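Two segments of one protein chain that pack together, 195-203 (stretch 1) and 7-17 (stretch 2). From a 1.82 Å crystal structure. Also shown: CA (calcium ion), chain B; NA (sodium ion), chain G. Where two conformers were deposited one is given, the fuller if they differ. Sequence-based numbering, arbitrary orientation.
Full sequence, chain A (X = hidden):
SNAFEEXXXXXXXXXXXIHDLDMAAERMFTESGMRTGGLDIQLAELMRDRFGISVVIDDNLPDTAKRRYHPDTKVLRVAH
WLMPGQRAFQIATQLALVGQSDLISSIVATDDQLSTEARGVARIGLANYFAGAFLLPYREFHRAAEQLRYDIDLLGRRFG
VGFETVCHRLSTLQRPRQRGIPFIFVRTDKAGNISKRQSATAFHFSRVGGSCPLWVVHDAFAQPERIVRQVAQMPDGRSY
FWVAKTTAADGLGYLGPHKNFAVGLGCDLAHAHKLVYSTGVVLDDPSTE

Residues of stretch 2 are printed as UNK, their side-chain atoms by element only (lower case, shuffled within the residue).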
# COMPACT_ATOMS: atom_id res chain seq x y z
N SER A 195 4.10 12.18 -4.43
CA SER A 195 3.36 11.22 -5.24
C SER A 195 1.89 11.33 -4.87
O SER A 195 1.53 11.18 -3.69
CB SER A 195 3.88 9.80 -5.03
OG SER A 195 3.06 8.86 -5.70
N LYS A 196 1.04 11.59 -5.86
CA LYS A 196 -0.39 11.78 -5.66
C LYS A 196 -1.14 10.71 -6.44
O LYS A 196 -0.84 10.47 -7.61
CB LYS A 196 -0.84 13.17 -6.10
CG LYS A 196 -2.30 13.48 -5.83
CD LYS A 196 -2.74 14.76 -6.51
CE LYS A 196 -3.93 15.40 -5.80
NZ LYS A 196 -3.56 15.89 -4.43
N ARG A 197 -2.13 10.08 -5.80
CA ARG A 197 -2.94 9.06 -6.43
C ARG A 197 -4.41 9.37 -6.18
O ARG A 197 -4.82 9.56 -5.04
CB ARG A 197 -2.59 7.66 -5.90
CG ARG A 197 -1.20 7.19 -6.31
CD ARG A 197 -1.06 7.15 -7.83
NE ARG A 197 0.23 6.63 -8.28
CZ ARG A 197 0.48 5.35 -8.51
NH1 ARG A 197 1.68 4.97 -8.93
NH2 ARG A 197 -0.47 4.44 -8.32
N GLN A 198 -5.20 9.44 -7.26
CA GLN A 198 -6.61 9.75 -7.17
C GLN A 198 -7.44 8.55 -7.60
O GLN A 198 -7.09 7.85 -8.55
CB GLN A 198 -6.97 10.96 -8.04
CG GLN A 198 -6.15 12.20 -7.75
CD GLN A 198 -6.19 13.18 -8.90
OE1 GLN A 198 -6.93 14.16 -8.88
NE2 GLN A 198 -5.39 12.92 -9.93
N SER A 199 -8.54 8.31 -6.89
CA SER A 199 -9.51 7.29 -7.28
C SER A 199 -10.66 7.88 -8.08
O SER A 199 -10.95 7.41 -9.18
CB SER A 199 -10.05 6.56 -6.05
OG SER A 199 -10.50 7.47 -5.07
N ALA A 200 -11.32 8.91 -7.55
CA ALA A 200 -12.53 9.45 -8.15
C ALA A 200 -12.32 10.75 -8.91
O ALA A 200 -13.15 11.07 -9.78
CB ALA A 200 -13.60 9.68 -7.08
N THR A 201 -11.26 11.49 -8.61
CA THR A 201 -11.07 12.83 -9.15
C THR A 201 -10.18 12.79 -10.39
O THR A 201 -9.66 11.75 -10.79
CB THR A 201 -10.50 13.76 -8.07
OG1 THR A 201 -9.29 13.19 -7.53
CG2 THR A 201 -11.51 13.96 -6.94
N ALA A 202 -10.01 13.95 -11.01
CA ALA A 202 -9.16 14.10 -12.18
C ALA A 202 -8.58 15.52 -12.19
O ALA A 202 -8.76 16.29 -13.12
CB ALA A 202 -9.95 13.80 -13.45
N PHE A 203 -7.86 15.86 -11.13
CA PHE A 203 -7.31 17.21 -10.97
C PHE A 203 -6.15 17.45 -11.94
O PHE A 203 -5.18 16.70 -11.96
CB PHE A 203 -6.84 17.43 -9.52
CG PHE A 203 -7.95 17.37 -8.51
CD1 PHE A 203 -7.78 16.70 -7.31
CD2 PHE A 203 -9.16 18.01 -8.75
CE1 PHE A 203 -8.80 16.64 -6.38
CE2 PHE A 203 -10.18 17.96 -7.82
CZ PHE A 203 -10.00 17.27 -6.63
N UNK A 7 3.17 4.90 -15.36
CA UNK A 7 2.58 3.91 -14.48
C UNK A 7 1.50 4.56 -13.61
O UNK A 7 0.51 3.91 -13.25
c UNK A 7 4.68 2.52 -14.56
c UNK A 7 3.02 2.21 -12.71
c UNK A 7 3.66 3.22 -13.63
N UNK A 8 1.67 5.83 -13.26
CA UNK A 8 0.61 6.52 -12.53
C UNK A 8 -0.69 6.53 -13.34
O UNK A 8 -1.76 6.27 -12.80
c UNK A 8 1.02 7.95 -12.18
n UNK A 8 0.44 10.96 -12.40
c UNK A 8 1.57 11.47 -12.89
n UNK A 8 1.55 12.17 -14.02
n UNK A 8 2.72 11.30 -12.24
c UNK A 8 0.35 10.18 -11.17
c UNK A 8 -0.04 8.72 -11.41
N UNK A 9 -0.59 6.83 -14.64
CA UNK A 9 -1.79 6.78 -15.49
C UNK A 9 -2.35 5.36 -15.56
O UNK A 9 -3.57 5.17 -15.57
c UNK A 9 -2.76 7.50 -17.71
o UNK A 9 -2.79 7.19 -18.91
c UNK A 9 -1.49 7.31 -16.89
o UNK A 9 -3.77 7.97 -17.13
N UNK A 10 -1.47 4.36 -15.63
CA UNK A 10 -1.92 2.97 -15.67
C UNK A 10 -2.83 2.65 -14.48
O UNK A 10 -3.91 2.07 -14.64
c UNK A 10 -1.47 -1.46 -16.90
c UNK A 10 -1.04 0.58 -15.70
c UNK A 10 -0.69 2.04 -15.69
c UNK A 10 -1.15 -0.11 -16.89
c UNK A 10 -1.24 -0.11 -14.51
c UNK A 10 -1.68 -2.13 -15.71
c UNK A 10 -1.56 -1.46 -14.51
N UNK A 11 -2.41 3.03 -13.28
CA UNK A 11 -3.26 2.77 -12.13
C UNK A 11 -4.48 3.69 -12.11
O UNK A 11 -5.58 3.25 -11.76
c UNK A 11 -2.18 0.53 -9.90
c UNK A 11 -2.45 2.86 -10.84
c UNK A 11 -1.42 -0.62 -9.65
c UNK A 11 -0.10 -0.67 -10.05
c UNK A 11 -0.29 1.55 -10.95
c UNK A 11 0.47 0.41 -10.71
c UNK A 11 -1.62 1.62 -10.55
N UNK A 12 -4.31 4.95 -12.52
CA UNK A 12 -5.44 5.89 -12.56
C UNK A 12 -6.57 5.36 -13.43
O UNK A 12 -7.75 5.40 -13.05
c UNK A 12 -8.35 9.93 -13.45
c UNK A 12 -6.76 8.42 -14.47
c UNK A 12 -4.99 7.26 -13.07
o UNK A 12 -9.44 10.78 -13.56
c UNK A 12 -6.16 8.21 -13.23
c UNK A 12 -6.69 8.86 -12.12
c UNK A 12 -7.77 9.72 -12.23
c UNK A 12 -7.85 9.29 -14.58
N UNK A 13 -6.22 4.89 -14.63
CA UNK A 13 -7.21 4.37 -15.57
C UNK A 13 -7.94 3.16 -15.03
O UNK A 13 -9.02 2.83 -15.53
o UNK A 13 -5.26 5.04 -18.61
c UNK A 13 -6.07 5.19 -17.66
c UNK A 13 -6.53 3.99 -16.88
o UNK A 13 -6.52 6.30 -17.31
N UNK A 14 -7.37 2.48 -14.04
CA UNK A 14 -7.98 1.31 -13.45
C UNK A 14 -8.58 1.60 -12.08
O UNK A 14 -8.87 0.67 -11.33
c UNK A 14 -5.28 -1.08 -14.97
n UNK A 14 -5.09 -1.47 -16.38
c UNK A 14 -6.96 0.17 -13.40
n UNK A 14 -4.69 -1.02 -18.62
n UNK A 14 -4.64 0.68 -17.08
c UNK A 14 -6.66 -0.42 -14.81
c UNK A 14 -4.80 -0.61 -17.36
N UNK A 15 -8.79 2.89 -11.75
CA UNK A 15 -9.36 3.31 -10.46
C UNK A 15 -8.52 2.84 -9.28
O UNK A 15 -9.05 2.62 -8.18
c UNK A 15 -10.80 2.80 -10.31
n UNK A 15 -12.38 2.40 -12.09
c UNK A 15 -11.71 3.31 -11.40
o UNK A 15 -11.80 4.52 -11.62
N UNK A 16 -7.21 2.69 -9.49
CA UNK A 16 -6.29 2.26 -8.43
C UNK A 16 -6.70 0.92 -7.82
O UNK A 16 -6.43 0.65 -6.65
o UNK A 16 -4.59 4.55 -8.66
c UNK A 16 -6.18 3.33 -7.34
n UNK A 16 -5.90 5.74 -7.29
c UNK A 16 -5.49 4.60 -7.82
N UNK A 17 -7.34 0.07 -8.62
CA UNK A 17 -7.83 -1.22 -8.15
C UNK A 17 -7.63 -2.23 -9.28
O UNK A 17 -8.13 -2.01 -10.39
c UNK A 17 -9.30 -1.14 -7.72
c UNK A 17 -10.67 -3.15 -8.41
c UNK A 17 -10.87 -5.07 -7.01
c UNK A 17 -9.88 -2.52 -7.46
o UNK A 17 -11.35 -6.34 -6.78
c UNK A 17 -11.17 -4.43 -8.20
c UNK A 17 -9.60 -3.19 -6.28
c UNK A 17 -10.10 -4.46 -6.04
CA CA B . -5.28 7.50 -18.99
NA NA G . -11.39 7.10 -11.26
O HOH W 1 -8.99 6.58 -10.72
O HOH W 2 -10.95 9.16 -11.46
O HOH W 3 -13.47 7.43 -10.13

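Position 7 has three side-chain carbons, one attached to CA and carrying the other two. It stays at the margin of the contact. This beta-branched group is Val-7.

Position 8 has three carbons, a nitrogen, and then a carbon bearing two more nitrogens. That is a guanidinium on a three-carbon chain. Its chain carbons lie near Lys-196 O and Arg-197 NE. The residue is Arg-8. Its CD lies 3.8 Å from Lys-196 O, and its CG lies 3.8 Å from Arg-197 NE. Its CA sits over one face of the Arg-197 guanidinium.

Position 9 has two carbons, the second carrying two oxygens. Its CA-to-CB bond points away from stretch 1, and both oxygens bind the calcium ion. This is Asp-9.

Position 10 has one carbon and then a ring of six carbons with no heteroatom. It does not reach stretch 1. It is Phe-10.

Position 11 again has one carbon and a plain six-carbon ring. Its CA-to-CB bond points toward stretch 1, and its CB is 3.6 Å from Arg-197 NH2. It is Phe-11.

Position 12 has one carbon and a six-carbon ring bearing one oxygen. The ring oxygen lies close to Thr-201 O and Ala-202 CB. That oxygen marks a phenol, so this is Tyr-12. Its OH lies 2.9 Å from Thr-201 O, which sits at the ring edge. The same OH is 3.1 Å from Ala-202 CB, and CD1 is 3.7 Å from Gln-198 O.

Position 13 repeats the pattern of two carbons and two terminal oxygens. One helical turn after Asp-9, it completes a pair of bidentate calcium ligands. It is Asp-13, and it does not touch stretch 1.

Position 14 has three carbons, a nitrogen, and a carbon with two further nitrogens. It is Arg-14. Its NH1 donates to Phe-10 O at 2.9 Å, within its own stretch.

Position 15 has two carbons, the second carrying one oxygen and one nitrogen. Its oxygen shares the sodium ion with Ser-199 O. This is a short amide, Asn-15. Its OD1 binds the sodium ion at 2.6 Å from NA, and Ser-199 O binds it at 2.1 Å from NA.

Position 16 has the same four side-chain atoms, and its CA-to-CB bond points toward stretch 1. Its nitrogen comes close to Gln-198 O. It is Asn-16. Its ND2 is 2.7 Å from Gln-198 O and 4.1 Å from Arg-197 CB.

Position 17 has one carbon and a six-carbon ring with one oxygen. It is Tyr-17, out of reach of stretch 1. It closes a type I' turn that starts at Arg-14.

The strand and helix run nearly parallel, with axes 21° apart. Arg-197 reaches across to lie against Arg-8 and Phe-11. Farther along, Asn-16 and Tyr-12 meet backbone oxygens of stretch 1. Water 1 donates to Tyr-12 O and Gln-198 O and also binds sodium. The ion therefore links the stretches directly and through water. Calcium has no ligand from stretch 1.

Stretch 2 7-17: VRDFFYDRNNY
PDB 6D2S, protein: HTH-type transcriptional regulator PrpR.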